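Local structure of hypothetical protein Atu0636 (Agrobacterium tumefaciens, 2OZV) at residues G147-E150 against D151-T155; A232-P235 against F236-D239. The protein is of unknown function but is probably an O-methyltransferase, a transferase related to the methyltransferase small-domain family. All coordinates share one frame; numbering follows the deposited sequence.

Interaction 1: G147-E150 against D151-T155; sequences GLFE and DWIRT
NH1 of Arg154 is gripped from two directions. A water at the edge of the guanidinium and in its plane accepts from NH1 at 2.8 Å and donates to OE2 of Glu150, one helical turn back, also at 2.8 Å. Asp151 provides the second grip as a salt bridge, Arg154 NH1 approaching Asp151 OD1 from the anti side at 2.8 Å, 20° out of the carboxylate plane, and NH2 adds a weak bond to OD1. The bend at chi3 (63°) turns the arginine back toward these acidic groups. Glu150 OE2 also forms a salt bridge with Arg185, while the two carboxylates probably offset the closeness of Arg102 to Arg154.

All this decorates the first turns of helix 148-159, the helix of a beta-alpha-beta crossover between parallel strands 116-121 and 164-170 in a Rossmann-like sheet. Trp152 N bonds to Leu148 O at 2.9 Å, nearly straight. Beside it the two side chains run the same way, Leu148 CG making a CH-pi contact 4.0 Å from the centroid of the Trp152 five-membered ring. On the buried side Ile153 CD1 sits at the edge of the Phe149 ring, near its plane, 4.2 Å from Phe149 CD1, while Ala181 touches both side chains.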
loop_
_atom_site.group_PDB
_atom_site.type_symbol
_atom_site.label_atom_id
_atom_site.label_comp_id
_atom_site.label_asym_id
_atom_site.label_seq_id
_atom_site.Cartn_x
_atom_site.Cartn_y
_atom_site.Cartn_z
ATOM N N GLY B 147 8.862 8.606 14.547
ATOM C CA GLY B 147 10.318 8.662 14.535
ATOM C C GLY B 147 10.995 7.309 14.381
ATOM O O GLY B 147 12.167 7.247 13.968
ATOM N N LEU B 148 10.290 6.224 14.726
ATOM C CA LEU B 148 10.968 4.906 14.828
ATOM C C LEU B 148 11.442 4.360 13.492
ATOM O O LEU B 148 12.612 3.947 13.356
ATOM C CB LEU B 148 10.131 3.853 15.578
ATOM C CG LEU B 148 10.932 2.768 16.324
ATOM C CD1 LEU B 148 11.821 3.403 17.399
ATOM C CD2 LEU B 148 10.023 1.761 17.035
ATOM N N PHE B 149 10.549 4.330 12.504
ATOM C CA PHE B 149 10.963 3.840 11.194
ATOM C C PHE B 149 12.095 4.688 10.614
ATOM O O PHE B 149 13.073 4.148 10.090
ATOM C CB PHE B 149 9.778 3.766 10.232
ATOM C CG PHE B 149 8.908 2.550 10.459
ATOM C CD1 PHE B 149 9.324 1.298 10.039
ATOM C CD2 PHE B 149 7.673 2.678 11.088
ATOM C CE1 PHE B 149 8.512 0.157 10.242
ATOM C CE2 PHE B 149 6.866 1.546 11.290
ATOM C CZ PHE B 149 7.292 0.307 10.868
ATOM N N GLU B 150 11.969 6.009 10.723
ATOM C CA GLU B 150 13.044 6.898 10.314
ATOM C C GLU B 150 14.386 6.539 10.961
ATOM O O GLU B 150 15.381 6.365 10.251
ATOM C CB GLU B 150 12.671 8.356 10.619
ATOM C CG GLU B 150 13.833 9.351 10.436
ATOM C CD GLU B 150 14.349 9.440 8.991
ATOM O OE1 GLU B 150 13.658 9.024 8.040
ATOM O OE2 GLU B 150 15.474 9.942 8.802
ATOM N N ASP B 151 14.416 6.418 12.291
ATOM C CA ASP B 151 15.668 6.070 13.001
ATOM C C ASP B 151 16.223 4.711 12.583
ATOM O O ASP B 151 17.402 4.595 12.232
ATOM C CB ASP B 151 15.462 6.063 14.511
ATOM C CG ASP B 151 15.341 7.461 15.105
ATOM O OD1 ASP B 151 15.742 8.458 14.451
ATOM O OD2 ASP B 151 14.847 7.561 16.247
ATOM N N TRP B 152 15.372 3.686 12.615
ATOM C CA TRP B 152 15.825 2.331 12.323
ATOM C C TRP B 152 16.270 2.155 10.870
ATOM O O TRP B 152 17.281 1.507 10.620
ATOM C CB TRP B 152 14.733 1.323 12.650
ATOM C CG TRP B 152 14.508 1.079 14.091
ATOM C CD1 TRP B 152 14.534 1.983 15.106
ATOM C CD2 TRP B 152 14.175 -0.179 14.674
ATOM N NE1 TRP B 152 14.248 1.357 16.309
ATOM C CE2 TRP B 152 14.023 0.026 16.058
ATOM C CE3 TRP B 152 14.018 -1.467 14.153
ATOM C CZ2 TRP B 152 13.699 -1.012 16.936
ATOM C CZ3 TRP B 152 13.685 -2.496 15.019
ATOM C CH2 TRP B 152 13.523 -2.260 16.394
ATOM N N ILE B 153 15.526 2.743 9.925
ATOM C CA ILE B 153 15.911 2.656 8.513
ATOM C C ILE B 153 17.148 3.526 8.196
ATOM O O ILE B 153 17.982 3.127 7.380
ATOM C CB ILE B 153 14.694 2.908 7.571
ATOM C CG1 ILE B 153 13.730 1.711 7.722
ATOM C CG2 ILE B 153 15.130 2.989 6.099
ATOM C CD1 ILE B 153 12.302 1.909 7.162
ATOM N N ARG B 154 17.306 4.670 8.863
ATOM C CA ARG B 154 18.564 5.410 8.780
ATOM C C ARG B 154 19.744 4.512 9.194
ATOM O O ARG B 154 20.735 4.429 8.484
ATOM C CB ARG B 154 18.529 6.662 9.664
ATOM C CG ARG B 154 19.740 7.578 9.530
ATOM C CD ARG B 154 19.652 8.733 10.541
ATOM N NE ARG B 154 19.689 8.187 11.894
ATOM C CZ ARG B 154 18.754 8.364 12.826
ATOM N NH1 ARG B 154 17.695 9.128 12.584
ATOM N NH2 ARG B 154 18.895 7.778 14.021
ATOM N N THR B 155 19.619 3.836 10.336
ATOM C CA THR B 155 20.669 2.898 10.781
ATOM C C THR B 155 20.848 1.750 9.777
ATOM O O THR B 155 21.978 1.404 9.431
ATOM C CB THR B 155 20.375 2.398 12.200
ATOM O OG1 THR B 155 20.481 3.513 13.103
ATOM C CG2 THR B 155 21.365 1.249 12.614
HETATM O O HOH W 1 17.207 11.043 10.663
#

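Interaction 2: A232-P235 against F236-D239; sequences AFTP and FVDD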
loop_
_atom_site.group_PDB
_atom_site.type_symbol
_atom_site.label_atom_id
_atom_site.label_comp_id
_atom_site.label_asym_id
_atom_site.label_seq_id
_atom_site.Cartn_x
_atom_site.Cartn_y
_atom_site.Cartn_z
ATOM N N ALA B 232 -5.464 -24.591 8.818
ATOM C CA ALA B 232 -4.198 -24.897 8.133
ATOM C C ALA B 232 -3.718 -23.694 7.340
ATOM O O ALA B 232 -4.527 -22.908 6.877
ATOM C CB ALA B 232 -4.394 -26.051 7.189
ATOM N N PHE B 233 -2.409 -23.575 7.150
ATOM C CA PHE B 233 -1.884 -22.561 6.242
ATOM C C PHE B 233 -2.039 -23.003 4.794
ATOM O O PHE B 233 -2.097 -24.212 4.512
ATOM C CB PHE B 233 -0.421 -22.257 6.551
ATOM C CG PHE B 233 -0.214 -21.600 7.874
ATOM C CD1 PHE B 233 -0.587 -20.272 8.073
ATOM C CD2 PHE B 233 0.364 -22.307 8.925
ATOM C CE1 PHE B 233 -0.384 -19.641 9.300
ATOM C CE2 PHE B 233 0.570 -21.695 10.161
ATOM C CZ PHE B 233 0.194 -20.357 10.350
ATOM N N THR B 234 -2.168 -22.026 3.898
ATOM C CA THR B 234 -2.054 -22.228 2.455
ATOM C C THR B 234 -0.663 -22.794 2.129
ATOM O O THR B 234 0.282 -22.574 2.886
ATOM C CB THR B 234 -2.344 -20.925 1.655
ATOM O OG1 THR B 234 -1.450 -19.883 2.071
ATOM C CG2 THR B 234 -3.757 -20.463 1.898
ATOM N N PRO B 235 -0.543 -23.571 1.034
ATOM C CA PRO B 235 0.710 -24.322 0.794
ATOM C C PRO B 235 2.002 -23.474 0.731
ATOM O O PRO B 235 2.994 -23.851 1.356
ATOM C CB PRO B 235 0.423 -25.064 -0.516
ATOM C CG PRO B 235 -1.098 -25.191 -0.540
ATOM C CD PRO B 235 -1.548 -23.850 -0.010
ATOM N N PHE B 236 1.995 -22.336 0.028
ATOM C CA PHE B 236 3.205 -21.508 -0.029
ATOM C C PHE B 236 3.567 -20.984 1.357
ATOM O O PHE B 236 4.721 -21.061 1.767
ATOM C CB PHE B 236 3.100 -20.347 -1.032
ATOM C CG PHE B 236 4.384 -19.550 -1.175
ATOM C CD1 PHE B 236 5.567 -20.169 -1.599
ATOM C CD2 PHE B 236 4.416 -18.185 -0.891
ATOM C CE1 PHE B 236 6.754 -19.436 -1.734
ATOM C CE2 PHE B 236 5.598 -17.452 -1.028
ATOM C CZ PHE B 236 6.758 -18.070 -1.451
ATOM N N VAL B 237 2.570 -20.459 2.070
ATOM C CA VAL B 237 2.783 -19.916 3.414
ATOM C C VAL B 237 3.205 -21.013 4.390
ATOM O O VAL B 237 4.051 -20.793 5.274
ATOM C CB VAL B 237 1.533 -19.161 3.915
ATOM C CG1 VAL B 237 1.680 -18.727 5.375
ATOM C CG2 VAL B 237 1.269 -17.951 3.006
ATOM N N ASP B 238 2.647 -22.200 4.220
ATOM C CA ASP B 238 3.060 -23.305 5.065
ATOM C C ASP B 238 4.546 -23.639 4.890
ATOM O O ASP B 238 5.238 -23.866 5.886
ATOM C CB ASP B 238 2.187 -24.539 4.855
ATOM C CG ASP B 238 2.355 -25.547 5.966
ATOM O OD1 ASP B 238 2.166 -25.186 7.157
ATOM O OD2 ASP B 238 2.717 -26.691 5.646
ATOM N N ASP B 239 5.025 -23.666 3.641
ATOM C CA ASP B 239 6.461 -23.794 3.347
ATOM C C ASP B 239 7.308 -22.690 4.001
ATOM O O ASP B 239 8.388 -22.972 4.542
ATOM C CB ASP B 239 6.715 -23.803 1.837
ATOM C CG ASP B 239 6.335 -25.112 1.185
ATOM O OD1 ASP B 239 6.299 -26.140 1.893
ATOM O OD2 ASP B 239 6.073 -25.107 -0.041
HETATM O O HOH W 2 -0.623 -25.608 8.387
HETATM O O HOH W 3 0.123 -19.265 0.203
#
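Phe233 and Val237 meet where a loop turns into helix 235-241, a helix N-terminus with Thr234 at the N-cap and Pro235 in the first turn. Followed outward, Phe233 starts with CB, which lies 3.9 Å from both the N and the CB of Asp238. CG is anti to the carbonyl carbon (chi1 -67°), and from there the ring's two ortho carbons meet different neighbours: CD1 rests 3.8 Å from CG1 of Val237, the two side chains crossing at about a right angle, while CD2 has OD1 of Asp238 at its edge, near the ring plane, also at 3.8 Å. Ring and carboxylate planes differ by only 22°. Outside the two segments, the ring stacks with His226 and touches Met23.

At the cap, the Thr234 side chain makes no capping bond. Its OG1 sits between the backbone N and the carbonyl carbon (chi1 57°), packs 3.5 Å from CG2 of Val237 and is hydrogen-bonded to the carbonyl oxygen of Ile224. A water that donates to this hydroxyl accepts only a weak bond from Val237 N, at 3.3 Å. The first turn is held instead by its backbone: Asp238 N reaches Thr234 O at 2.7 Å. A second water accepts from Phe233 N at 3.0 Å and donates to OD1 of Asp238.

In the fold
Both examples are first turns of helices, yet their settings differ. Interaction 1 is partly buried: one side of helix 148-159 packs on strands 116-121 and 164-170 and on helix 175-182, while its charged side gathers a small acid-arginine network. Interaction 2 is a surface contact at the start of helix 235-241, after strand 218-224, an outermost strand of the sheet within the chain; there a loop phenylalanine, backbone bonds and bridging waters join the loop to the helix, without the acid-arginine pairing of interaction 1. The two share no helix and lie on opposite sides of the chain's centre, their own centres 32 Å apart and their nearest atoms about 21 Å apart.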